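Local coordinates for putative uncharacterized protein (Ustilago maydis, PDB 4GNX) that is a subunit of replication protein A, the heterotrimeric complex that binds single-stranded DNA, at residues T8-V12 and A34-T40. Residues are numbered along the deposited sequence.
Sequences TLRPV and AELGQLT. With nucleotides of chain G.
Strand 9-11 runs parallel to the start of strand 38-50, its axis 4.4 Å from that of 38-40 at an angle of 33°, with R10 beside L39 (CA-CA 4.5 Å) and P11 beside T40 (4.9 Å). Backbone hydrogen bonds set this register: R10 N gives a weak one to Q38 O (3.3 Å), T40 N reaches R10 O (3.0 Å), and V12 N reaches T40 O (3.1 Å). Ahead of strand 38-40 the chain turns at G37 (phi/psi -97/-105), between extended residues. The short parallel strand adds to the OB-fold barrel of this RPA subunit where its long first strand begins, and the backbone of L9 also hydrogen-bonds to a neighbouring subunit. Across residues 34-36 lies the R10 side chain (chi1 m, chi2 t, chi3 p): NH1 donates to E35 O (3.0 Å) and weakly to A34 O (3.1 Å), and also bonds L31 O, while L36 CD1 covers one guanidinium face. Apolar packing joins V12 CG2 to L39 CD1 (3.8 Å) and V12 CG1 to L36 CD1 (4.2 Å). On the L9-P11-T40 face, L9 CD1 meets T40 CB (4.1 Å), and P11 packs against helix 117-135. Q38 borders the thymidine nucleotide DT21 of the DNA, chain G.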
loop_
_atom_site.group_PDB
_atom_site.type_symbol
_atom_site.label_atom_id
_atom_site.label_comp_id
_atom_site.label_asym_id
_atom_site.label_seq_id
_atom_site.Cartn_x
_atom_site.Cartn_y
_atom_site.Cartn_z
ATOM N N THR B 8 -12.094 -3.434 -15.111
ATOM C CA THR B 8 -11.433 -3.464 -13.820
ATOM C C THR B 8 -11.902 -4.600 -12.947
ATOM O O THR B 8 -12.878 -5.266 -13.271
ATOM C CB THR B 8 -11.720 -2.167 -13.027
ATOM O OG1 THR B 8 -13.134 -2.044 -12.781
ATOM C CG2 THR B 8 -11.187 -0.919 -13.763
ATOM N N LEU B 9 -11.207 -4.788 -11.820
ATOM C CA LEU B 9 -11.520 -5.804 -10.839
ATOM C C LEU B 9 -11.640 -5.144 -9.474
ATOM O O LEU B 9 -10.647 -4.904 -8.786
ATOM C CB LEU B 9 -10.442 -6.894 -10.808
ATOM C CG LEU B 9 -10.600 -7.912 -9.668
ATOM C CD1 LEU B 9 -11.811 -8.793 -9.925
ATOM C CD2 LEU B 9 -9.332 -8.728 -9.431
ATOM N N ARG B 10 -12.877 -4.897 -9.070
ATOM C CA ARG B 10 -13.160 -4.058 -7.914
ATOM C C ARG B 10 -13.375 -4.813 -6.613
ATOM O O ARG B 10 -14.241 -5.676 -6.515
ATOM C CB ARG B 10 -14.336 -3.130 -8.217
ATOM C CG ARG B 10 -14.080 -2.296 -9.459
ATOM C CD ARG B 10 -15.239 -1.365 -9.772
ATOM N NE ARG B 10 -15.730 -0.682 -8.576
ATOM C CZ ARG B 10 -16.713 0.211 -8.565
ATOM N NH1 ARG B 10 -17.340 0.550 -9.681
ATOM N NH2 ARG B 10 -17.075 0.747 -7.408
ATOM N N PRO B 11 -12.568 -4.499 -5.601
ATOM C CA PRO B 11 -12.836 -5.137 -4.332
ATOM C C PRO B 11 -14.084 -4.465 -3.683
ATOM O O PRO B 11 -14.192 -3.244 -3.634
ATOM C CB PRO B 11 -11.551 -4.856 -3.551
ATOM C CG PRO B 11 -11.107 -3.498 -4.054
ATOM C CD PRO B 11 -11.504 -3.471 -5.503
ATOM N N VAL B 12 -15.019 -5.277 -3.213
ATOM C CA VAL B 12 -16.304 -4.784 -2.773
ATOM C C VAL B 12 -16.808 -5.624 -1.646
ATOM O O VAL B 12 -16.392 -6.769 -1.488
ATOM C CB VAL B 12 -17.384 -4.848 -3.882
ATOM C CG1 VAL B 12 -17.126 -3.824 -4.999
ATOM C CG2 VAL B 12 -17.522 -6.260 -4.424
ATOM N N ALA B 34 -19.272 4.485 -10.993
ATOM C CA ALA B 34 -18.360 3.749 -11.849
ATOM C C ALA B 34 -18.953 2.408 -12.208
ATOM O O ALA B 34 -19.642 1.789 -11.395
ATOM C CB ALA B 34 -17.013 3.584 -11.179
ATOM N N GLU B 35 -18.692 1.981 -13.437
ATOM C CA GLU B 35 -19.123 0.696 -13.928
ATOM C C GLU B 35 -18.646 -0.400 -12.978
ATOM O O GLU B 35 -17.500 -0.377 -12.523
ATOM C CB GLU B 35 -18.540 0.481 -15.319
ATOM C CG GLU B 35 -19.391 -0.364 -16.263
ATOM C CD GLU B 35 -18.836 -1.766 -16.522
ATOM O OE1 GLU B 35 -18.091 -2.312 -15.662
ATOM O OE2 GLU B 35 -19.160 -2.330 -17.602
ATOM N N LEU B 36 -19.545 -1.333 -12.665
ATOM C CA LEU B 36 -19.254 -2.463 -11.786
ATOM C C LEU B 36 -19.352 -3.763 -12.563
ATOM O O LEU B 36 -20.422 -4.373 -12.646
ATOM C CB LEU B 36 -20.235 -2.508 -10.622
ATOM C CG LEU B 36 -20.030 -3.583 -9.547
ATOM C CD1 LEU B 36 -18.673 -3.483 -8.843
ATOM C CD2 LEU B 36 -21.158 -3.483 -8.534
ATOM N N GLY B 37 -18.226 -4.176 -13.135
ATOM C CA GLY B 37 -18.160 -5.381 -13.943
ATOM C C GLY B 37 -17.667 -6.537 -13.101
ATOM O O GLY B 37 -18.406 -7.074 -12.267
ATOM N N GLN B 38 -16.413 -6.919 -13.320
ATOM C CA GLN B 38 -15.786 -7.933 -12.510
ATOM C C GLN B 38 -15.535 -7.372 -11.138
ATOM O O GLN B 38 -15.251 -6.186 -11.003
ATOM C CB GLN B 38 -14.470 -8.365 -13.124
ATOM C CG GLN B 38 -14.589 -9.539 -14.067
ATOM C CD GLN B 38 -13.295 -10.342 -14.156
ATOM O OE1 GLN B 38 -13.284 -11.534 -13.842
ATOM N NE2 GLN B 38 -12.202 -9.696 -14.585
ATOM N N LEU B 39 -15.627 -8.227 -10.127
ATOM C CA LEU B 39 -15.462 -7.814 -8.746
ATOM C C LEU B 39 -14.935 -8.972 -7.912
ATOM O O LEU B 39 -15.016 -10.127 -8.319
ATOM C CB LEU B 39 -16.801 -7.353 -8.184
ATOM C CG LEU B 39 -17.980 -8.352 -8.157
ATOM C CD1 LEU B 39 -18.010 -9.164 -6.864
ATOM C CD2 LEU B 39 -19.299 -7.619 -8.310
ATOM N N THR B 40 -14.422 -8.658 -6.732
ATOM C CA THR B 40 -13.933 -9.684 -5.838
ATOM C C THR B 40 -14.230 -9.410 -4.367
ATOM O O THR B 40 -14.295 -8.260 -3.917
ATOM C CB THR B 40 -12.422 -9.897 -5.985
ATOM O OG1 THR B 40 -12.022 -10.917 -5.059
ATOM C CG2 THR B 40 -11.622 -8.594 -5.708
ATOM P P DT G 21 -13.141 -18.563 -16.595
ATOM O OP1 DT G 21 -12.015 -19.135 -15.812
ATOM O OP2 DT G 21 -13.390 -19.042 -17.980
ATOM O "O5'" DT G 21 -14.467 -18.806 -15.745
ATOM C "C5'" DT G 21 -15.218 -20.032 -15.865
ATOM C "C4'" DT G 21 -16.674 -19.738 -16.149
ATOM O "O4'" DT G 21 -17.143 -18.663 -15.301
ATOM C "C3'" DT G 21 -16.989 -19.338 -17.593
ATOM O "O3'" DT G 21 -18.015 -20.177 -18.159
ATOM C "C2'" DT G 21 -17.331 -17.855 -17.511
ATOM C "C1'" DT G 21 -17.741 -17.624 -16.061
ATOM N N1 DT G 21 -17.306 -16.332 -15.475
ATOM C C2 DT G 21 -18.235 -15.325 -15.314
ATOM O O2 DT G 21 -19.404 -15.436 -15.648
ATOM N N3 DT G 21 -17.738 -14.173 -14.753
ATOM C C4 DT G 21 -16.439 -13.935 -14.340
ATOM O O4 DT G 21 -16.140 -12.848 -13.854
ATOM C C5 DT G 21 -15.521 -15.037 -14.531
ATOM C C7 DT G 21 -14.093 -14.873 -14.115
ATOM C C6 DT G 21 -15.996 -16.164 -15.078
#